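Local coordinates for 4-alpha-glucanotransferase (Aquifex aeolicus, PDB 1TZ7), which is a 4-alpha-glucanotransferase, also called amylomaltase or disproportionating enzyme, built around an eight-stranded parallel beta/alpha barrel, at residues A[100-103]-A[104-108]; A[123-126]-A[127-131]. All coordinates share one frame; numbering follows the deposited sequence.

Contact 1. Residues A[100-103]-A[104-108]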
loop_
_atom_site.group_PDB
_atom_site.type_symbol
_atom_site.label_atom_id
_atom_site.label_comp_id
_atom_site.label_asym_id
_atom_site.label_seq_id
_atom_site.Cartn_x
_atom_site.Cartn_y
_atom_site.Cartn_z
ATOM N N ASP A 100 10.500 -29.212 -0.469
ATOM C CA ASP A 100 10.754 -30.228 0.566
ATOM C C ASP A 100 11.210 -29.600 1.892
ATOM O O ASP A 100 12.084 -30.131 2.573
ATOM C CB ASP A 100 11.792 -31.252 0.075
ATOM C CG ASP A 100 11.160 -32.402 -0.678
ATOM O OD1 ASP A 100 11.612 -33.552 -0.497
ATOM O OD2 ASP A 100 10.208 -32.254 -1.469
ATOM N N LEU A 101 10.604 -28.470 2.245
ATOM C CA LEU A 101 10.873 -27.815 3.524
ATOM C C LEU A 101 9.758 -28.096 4.536
ATOM O O LEU A 101 9.960 -27.965 5.742
ATOM C CB LEU A 101 11.029 -26.309 3.326
ATOM C CG LEU A 101 12.111 -25.882 2.328
ATOM C CD1 LEU A 101 12.023 -24.391 2.051
ATOM C CD2 LEU A 101 13.499 -26.255 2.838
ATOM N N ILE A 102 8.582 -28.474 4.034
ATOM C CA ILE A 102 7.498 -28.965 4.889
ATOM C C ILE A 102 6.843 -30.199 4.277
ATOM O O ILE A 102 6.986 -30.463 3.082
ATOM C CB ILE A 102 6.433 -27.856 5.113
ATOM C CG1 ILE A 102 5.932 -27.311 3.773
ATOM C CG2 ILE A 102 7.005 -26.731 5.964
ATOM C CD1 ILE A 102 4.586 -26.621 3.862
ATOM N N LYS A 103 6.123 -30.952 5.107
ATOM C CA LYS A 103 5.378 -32.124 4.641
ATOM C C LYS A 103 3.980 -31.719 4.180
ATOM O O LYS A 103 3.524 -30.612 4.458
ATOM C CB LYS A 103 5.278 -33.169 5.758
ATOM C CG LYS A 103 6.620 -33.769 6.165
ATOM C CD LYS A 103 6.451 -34.874 7.208
ATOM C CE LYS A 103 7.332 -36.075 6.896
ATOM N NZ LYS A 103 7.228 -37.134 7.940
ATOM N N GLU A 104 3.306 -32.624 3.476
ATOM C CA GLU A 104 1.978 -32.344 2.929
ATOM C C GLU A 104 0.933 -32.158 4.039
ATOM O O GLU A 104 -0.028 -31.407 3.874
ATOM C CB GLU A 104 1.543 -33.472 1.987
ATOM C CG GLU A 104 0.202 -33.229 1.306
ATOM C CD GLU A 104 0.225 -33.574 -0.170
ATOM O OE1 GLU A 104 0.381 -34.768 -0.501
ATOM O OE2 GLU A 104 0.085 -32.651 -0.999
ATOM N N ARG A 105 1.128 -32.845 5.164
ATOM C CA ARG A 105 0.156 -32.813 6.262
ATOM C C ARG A 105 0.228 -31.495 7.055
ATOM O O ARG A 105 -0.694 -31.162 7.797
ATOM C CB ARG A 105 0.360 -34.017 7.204
ATOM C CG ARG A 105 1.591 -33.923 8.099
ATOM C CD ARG A 105 2.041 -35.263 8.671
ATOM N NE ARG A 105 3.339 -35.167 9.340
ATOM C CZ ARG A 105 4.023 -36.213 9.806
ATOM N NH1 ARG A 105 3.538 -37.446 9.680
ATOM N NH2 ARG A 105 5.198 -36.025 10.401
ATOM N N ASP A 106 1.326 -30.758 6.889
ATOM C CA ASP A 106 1.465 -29.433 7.503
ATOM C C ASP A 106 0.542 -28.407 6.833
ATOM O O ASP A 106 0.128 -27.430 7.460
ATOM C CB ASP A 106 2.918 -28.950 7.421
ATOM C CG ASP A 106 3.830 -29.671 8.395
ATOM O OD1 ASP A 106 3.398 -29.935 9.535
ATOM O OD2 ASP A 106 4.995 -30.009 8.109
ATOM N N LEU A 107 0.232 -28.632 5.555
ATOM C CA LEU A 107 -0.712 -27.778 4.832
ATOM C C LEU A 107 -2.134 -28.018 5.321
ATOM O O LEU A 107 -2.502 -29.141 5.668
ATOM C CB LEU A 107 -0.629 -28.036 3.322
ATOM C CG LEU A 107 0.659 -27.581 2.627
ATOM C CD1 LEU A 107 0.610 -27.933 1.153
ATOM C CD2 LEU A 107 0.891 -26.078 2.814
ATOM N N LYS A 108 -2.931 -26.955 5.342
ATOM C CA LYS A 108 -4.205 -26.959 6.049
ATOM C C LYS A 108 -5.178 -25.945 5.421
ATOM O O LYS A 108 -5.071 -24.743 5.654
ATOM C CB LYS A 108 -3.977 -26.627 7.523
ATOM C CG LYS A 108 -5.242 -26.530 8.352
ATOM C CD LYS A 108 -4.920 -26.399 9.838
ATOM C CE LYS A 108 -3.914 -25.265 10.110
ATOM N NZ LYS A 108 -4.061 -24.672 11.472
#

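Contact 2. Residues A[123-126]-A[127-131]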
loop_
_atom_site.group_PDB
_atom_site.type_symbol
_atom_site.label_atom_id
_atom_site.label_comp_id
_atom_site.label_asym_id
_atom_site.label_seq_id
_atom_site.Cartn_x
_atom_site.Cartn_y
_atom_site.Cartn_z
ATOM N N TYR A 123 -0.139 -19.408 11.995
ATOM C CA TYR A 123 -0.031 -20.599 11.150
ATOM C C TYR A 123 1.141 -20.488 10.160
ATOM O O TYR A 123 1.913 -21.423 9.997
ATOM C CB TYR A 123 -1.337 -20.822 10.378
ATOM C CG TYR A 123 -1.274 -21.972 9.399
ATOM C CD1 TYR A 123 -0.887 -23.241 9.814
ATOM C CD2 TYR A 123 -1.598 -21.789 8.056
ATOM C CE1 TYR A 123 -0.824 -24.298 8.924
ATOM C CE2 TYR A 123 -1.539 -22.841 7.158
ATOM C CZ TYR A 123 -1.151 -24.095 7.599
ATOM O OH TYR A 123 -1.089 -25.142 6.717
ATOM N N LYS A 124 1.256 -19.345 9.503
ATOM C CA LYS A 124 2.320 -19.138 8.521
ATOM C C LYS A 124 3.688 -18.968 9.205
ATOM O O LYS A 124 4.713 -19.317 8.638
ATOM C CB LYS A 124 2.012 -17.931 7.642
ATOM C CG LYS A 124 0.747 -18.089 6.795
ATOM C CD LYS A 124 1.040 -17.939 5.311
ATOM C CE LYS A 124 -0.217 -18.110 4.472
ATOM N NZ LYS A 124 -0.379 -17.016 3.476
ATOM N N LYS A 125 3.684 -18.437 10.426
ATOM C CA LYS A 125 4.901 -18.370 11.234
ATOM C C LYS A 125 5.395 -19.765 11.577
ATOM O O LYS A 125 6.591 -20.012 11.595
ATOM C CB LYS A 125 4.654 -17.579 12.522
ATOM C CG LYS A 125 5.939 -17.262 13.320
ATOM C CD LYS A 125 5.637 -16.965 14.793
ATOM C CE LYS A 125 5.118 -15.540 14.986
ATOM N NZ LYS A 125 4.249 -15.414 16.196
ATOM N N GLU A 126 4.463 -20.674 11.848
ATOM C CA GLU A 126 4.812 -22.045 12.211
ATOM C C GLU A 126 5.353 -22.806 11.001
ATOM O O GLU A 126 6.313 -23.556 11.115
ATOM C CB GLU A 126 3.590 -22.781 12.802
ATOM C CG GLU A 126 3.778 -23.247 14.244
ATOM C CD GLU A 126 4.442 -22.195 15.122
ATOM O OE1 GLU A 126 5.435 -22.529 15.805
ATOM O OE2 GLU A 126 3.970 -21.035 15.126
ATOM N N LEU A 127 4.731 -22.600 9.842
ATOM C CA LEU A 127 5.201 -23.215 8.601
ATOM C C LEU A 127 6.603 -22.728 8.243
ATOM O O LEU A 127 7.415 -23.489 7.736
ATOM C CB LEU A 127 4.241 -22.906 7.447
ATOM C CG LEU A 127 2.873 -23.598 7.482
ATOM C CD1 LEU A 127 2.044 -23.165 6.286
ATOM C CD2 LEU A 127 3.016 -25.114 7.514
ATOM N N LEU A 128 6.873 -21.450 8.513
ATOM C CA LEU A 128 8.154 -20.834 8.153
ATOM C C LEU A 128 9.249 -21.201 9.156
ATOM O O LEU A 128 10.424 -21.273 8.801
ATOM C CB LEU A 128 8.009 -19.306 8.068
ATOM C CG LEU A 128 7.309 -18.774 6.810
ATOM C CD1 LEU A 128 6.835 -17.345 7.018
ATOM C CD2 LEU A 128 8.229 -18.863 5.603
ATOM N N GLU A 129 8.857 -21.427 10.407
ATOM C CA GLU A 129 9.788 -21.898 11.432
ATOM C C GLU A 129 10.240 -23.309 11.103
ATOM O O GLU A 129 11.409 -23.649 11.263
ATOM C CB GLU A 129 9.123 -21.870 12.816
ATOM C CG GLU A 129 9.011 -20.479 13.426
ATOM C CD GLU A 129 10.310 -19.998 14.041
ATOM O OE1 GLU A 129 11.287 -20.774 14.062
ATOM O OE2 GLU A 129 10.353 -18.841 14.503
ATOM N N LYS A 130 9.298 -24.125 10.637
ATOM C CA LYS A 130 9.573 -25.514 10.286
ATOM C C LYS A 130 10.416 -25.592 9.013
ATOM O O LYS A 130 11.295 -26.445 8.892
ATOM C CB LYS A 130 8.253 -26.274 10.087
ATOM C CG LYS A 130 8.402 -27.784 10.043
ATOM C CD LYS A 130 7.061 -28.487 10.304
ATOM C CE LYS A 130 6.740 -28.563 11.803
ATOM N NZ LYS A 130 6.434 -29.957 12.244
ATOM N N ALA A 131 10.144 -24.692 8.072
ATOM C CA ALA A 131 10.870 -24.657 6.803
ATOM C C ALA A 131 12.320 -24.231 7.015
ATOM O O ALA A 131 13.225 -24.728 6.348
ATOM C CB ALA A 131 10.179 -23.709 5.825
#

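Contact 1. Residues A[100-103]-A[104-108]
Lys103 and Asp106 bracket a type I beta turn in the loop between helix 94-98 and helix 117-133, and each supplies the other with a hydrogen-bonding partner. Asp106 N donates to Lys103 O over 3.3 Å; the donor stands well above the carbonyl plane, as the tight curl of the turn demands. In the reverse sense the carboxylate reaches back over the start of the turn, where OD2 of Asp106 accepts a weak hydrogen bond from Lys103 N, also 3.3 Å long. What turns the carboxylate to this side is the first torsion of Asp106 (chi1 -74°), which sets CG beside its own backbone N. A second turn overlaps the first, with Leu107 N bonded to Glu104 O, and the chain thus coils briefly from Glu104 to Asp106 without becoming a regular helix.

On the outer surface, the aliphatic part of Lys103 runs alongside Arg105, both pointing the same way. CE of Lys103 lies 4.1 Å above the guanidinium plane, offset toward its rim, while NZ of Lys103 comes to 3.4 Å from Arg105 NH2. These are two donors of like charge, and their repulsion is probably moderated by solvent at this exposed spot.

Beneath the turn, Ile102 and Leu107 cross at about a right angle, with CD1 of Ile102 3.9 Å from CD2 of Leu107. Both side chains also pack on helix 94-98, Ile102 against Leu96 and Leu107 against Leu97, fastening the turn to the helix that precedes it. That helix ends in a Schellman motif, in which Asp100, with a positive phi of 56°, donates from its N to Leu97 O while Leu101 N reaches Leu96 O.

Contact 2. Residues A[123-126]-A[127-131]
Leu127 lies one helical turn beyond Tyr123 and covers part of its ring, an i to i+4 pairing on the alpha-helix 117-133. At the base of the leucine, CB is 3.8 Å from Tyr123 O, the acceptor for Leu127 N. The next atom, CG, passes 3.5 Å from the same carbonyl oxygen; it sits beside the backbone N (chi1 -71°), which directs the branch back along the helix toward the tyrosine. Of the two methyls, CD1 does most of the touching. It rides over one face of the ring, offset toward the rim on the hydroxyl side, with Tyr123 CZ at 3.6 Å, and makes a CH-pi contact 3.9 Å from the Tyr123 centroid. CD2 brushes the same ring more loosely, 4.2 Å from Tyr123 CE1.

The tyrosine is held from several sides. Its CG stands anti to the backbone N (chi1 176°), and the ring reaches out from the helix toward the 104-108 turn, where its opposite face receives the ammonium group of Lys108 in a cation-pi contact. At the far end, OH is hydrogen-bonded to Asp106 O, so that the position of this buried ring is fixed by a polar anchor as well as by packing.

Three further bonds continue the helical ladder, to Lys124 O from Leu128 N, to Lys125 O from Glu129 N, and to Glu126 O from Lys130 N. Lys124, largely buried, ends its chain on the carbonyl oxygens of Val89 and Ile91. Glu129 turns instead to helix 192-218, packing on Phe197 and forming a salt bridge with Arg194. Where the Leu128 side chain leaves the helix, it folds over the preceding turn, with its CG 3.2 Å from Lys124 O.

In the fold
From the N terminus, the chain leaves helix 94-98 and at once forms contact 1, a short turn that closes before helix 117-133 begins; contact 2 follows within that helix. The two are therefore in series, neither nested nor crossed, yet their centres lie about 10 Å apart because the intervening chain doubles back. Besides the bond between Asp106 and Tyr123, Asp106 OD2 comes to 3.4 Å from Lys130 CD, and Leu101 packs on Ala131. The loop thus lies against the longer helix on the periphery of the molecule. Ala131 also packs on Phe200, so helix 117-133 joins the loop on one side to helix 192-218.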